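Local coordinates for fructose-1,6-bisphosphatase (Pyrococcus furiosus, PDB 1XI6), which hydrolyses D-fructose 1,6-bisphosphate to D-fructose 6-phosphate and phosphate with the help of magnesium, as a member of the inositol monophosphatase superfamily, at residues T129-F133 with F142-K146. Sequence-based numbering, arbitrary orientation.
Sequences TERFF and FLNGK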
loop_
_atom_site.group_PDB
_atom_site.type_symbol
_atom_site.label_atom_id
_atom_site.label_comp_id
_atom_site.label_asym_id
_atom_site.label_seq_id
_atom_site.Cartn_x
_atom_site.Cartn_y
_atom_site.Cartn_z
ATOM N N THR A 129 13.520 0.558 7.030
ATOM C CA THR A 129 13.312 1.085 8.379
ATOM C C THR A 129 12.886 0.006 9.367
ATOM O O THR A 129 12.758 0.283 10.558
ATOM C CB THR A 129 12.230 2.170 8.396
ATOM O OG1 THR A 129 11.015 1.622 7.880
ATOM C CG2 THR A 129 12.634 3.366 7.547
ATOM N N GLU A 130 12.664 -1.210 8.862
ATOM C CA GLU A 130 12.132 -2.363 9.628
ATOM C C GLU A 130 10.775 -2.095 10.286
ATOM O O GLU A 130 10.497 -2.557 11.388
ATOM C CB GLU A 130 13.161 -2.888 10.633
ATOM C CG GLU A 130 14.368 -3.521 9.966
ATOM C CD GLU A 130 15.361 -4.120 10.955
ATOM O OE1 GLU A 130 16.296 -4.824 10.502
ATOM O OE2 GLU A 130 15.219 -3.892 12.180
ATOM N N ARG A 131 9.937 -1.342 9.584
ATOM C CA ARG A 131 8.676 -0.868 10.124
ATOM C C ARG A 131 7.529 -1.775 9.749
ATOM O O ARG A 131 7.312 -2.063 8.575
ATOM C CB ARG A 131 8.395 0.551 9.650
ATOM C CG ARG A 131 9.167 1.594 10.406
ATOM C CD ARG A 131 8.611 2.935 10.096
ATOM N NE ARG A 131 9.470 4.008 10.568
ATOM C CZ ARG A 131 9.971 4.963 9.796
ATOM N NH1 ARG A 131 10.733 5.895 10.331
ATOM N NH2 ARG A 131 9.711 4.997 8.497
ATOM N N PHE A 132 6.796 -2.208 10.767
ATOM C CA PHE A 132 5.686 -3.125 10.591
ATOM C C PHE A 132 4.377 -2.409 10.859
ATOM O O PHE A 132 3.994 -2.220 11.998
ATOM C CB PHE A 132 5.876 -4.341 11.499
ATOM C CG PHE A 132 4.840 -5.413 11.321
ATOM C CD1 PHE A 132 4.489 -5.873 10.058
ATOM C CD2 PHE A 132 4.226 -5.981 12.431
ATOM C CE1 PHE A 132 3.532 -6.866 9.902
ATOM C CE2 PHE A 132 3.270 -6.976 12.291
ATOM C CZ PHE A 132 2.923 -7.421 11.028
ATOM N N PHE A 133 3.712 -1.992 9.790
ATOM C CA PHE A 133 2.440 -1.288 9.894
ATOM C C PHE A 133 1.282 -2.272 9.864
ATOM O O PHE A 133 1.237 -3.174 9.027
ATOM C CB PHE A 133 2.253 -0.293 8.749
ATOM C CG PHE A 133 3.264 0.809 8.710
ATOM C CD1 PHE A 133 4.429 0.678 7.948
ATOM C CD2 PHE A 133 3.044 2.000 9.405
ATOM C CE1 PHE A 133 5.369 1.706 7.901
ATOM C CE2 PHE A 133 3.972 3.037 9.362
ATOM C CZ PHE A 133 5.138 2.894 8.612
ATOM N N PHE A 142 -1.554 0.396 13.728
ATOM C CA PHE A 142 -0.380 0.147 14.561
ATOM C C PHE A 142 0.908 0.191 13.736
ATOM O O PHE A 142 0.926 -0.197 12.572
ATOM C CB PHE A 142 -0.497 -1.218 15.248
ATOM C CG PHE A 142 -1.683 -1.337 16.157
ATOM C CD1 PHE A 142 -1.569 -1.018 17.517
ATOM C CD2 PHE A 142 -2.926 -1.759 15.662
ATOM C CE1 PHE A 142 -2.675 -1.116 18.374
ATOM C CE2 PHE A 142 -4.041 -1.860 16.509
ATOM C CZ PHE A 142 -3.911 -1.541 17.868
ATOM N N LEU A 143 1.978 0.671 14.358
ATOM C CA LEU A 143 3.328 0.561 13.819
ATOM C C LEU A 143 4.161 -0.154 14.869
ATOM O O LEU A 143 4.236 0.292 16.000
ATOM C CB LEU A 143 3.900 1.947 13.489
ATOM C CG LEU A 143 5.409 2.130 13.276
ATOM C CD1 LEU A 143 5.892 1.313 12.100
ATOM C CD2 LEU A 143 5.723 3.582 13.048
ATOM N N ASN A 144 4.783 -1.264 14.489
ATOM C CA ASN A 144 5.490 -2.153 15.432
ATOM C C ASN A 144 4.740 -2.337 16.758
ATOM O O ASN A 144 5.318 -2.151 17.830
ATOM C CB ASN A 144 6.923 -1.664 15.725
ATOM C CG ASN A 144 7.766 -1.486 14.479
ATOM O OD1 ASN A 144 7.641 -2.229 13.506
ATOM N ND2 ASN A 144 8.641 -0.497 14.509
ATOM N N GLY A 145 3.454 -2.670 16.679
ATOM C CA GLY A 145 2.651 -2.919 17.871
ATOM C C GLY A 145 2.003 -1.721 18.553
ATOM O O GLY A 145 0.996 -1.887 19.243
ATOM N N LYS A 146 2.563 -0.525 18.377
ATOM C CA LYS A 146 2.105 0.655 19.117
ATOM C C LYS A 146 1.110 1.472 18.296
ATOM O O LYS A 146 1.375 1.796 17.126
ATOM C CB LYS A 146 3.293 1.522 19.561
ATOM C CG LYS A 146 4.267 0.824 20.524
#
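At the open end of the antiparallel hairpin formed by strands 131-136 and 140-143, Phe132 and Asn144 hold the two strands together just where the second strand turns away. The backbone N of Asn144 donates to Phe132 O at 2.8 Å. In a regular sheet Phe132 N would be met by a backbone carbonyl; here the side-chain OD1 of Asn144 takes that place, 2.9 Å from Phe132 N, with the donor tilted 35° from the amide plane. Asn144 CG lies anti to its own carbonyl carbon (chi1 -56°), which swings the amide back across to the neighbouring strand. Residues Leu143 to Lys146 form a type I' turn, and at Gly145 the backbone angles leave no room for a CB beside the carbonyl O of Asn144, which favours glycine.

Next along, Phe133 and Leu143 make a non-hydrogen-bonded pair with both side chains on one face of the sheet. Leu143 CD1 sits over the Phe133 ring in a CH-pi contact, 3.9 Å from its centroid, and also touches Arg131 CB at 3.6 Å. Met193 of helix 184-193 packs against both Phe133 and Leu143. With an alanine in place of Phe133, Leu143 CD1 would probably lose its aromatic platform, and a gap is likely to open against helix 184-193. Beyond the methyl contact, the guanidinium of Arg131 salt-bridges Glu126, across a G1 beta bulge. The arrangement typifies a hairpin margin where an asparagine side chain replaces a backbone carbonyl at a type I' turn, here in the mixed sheet of the inositol monophosphatase fold.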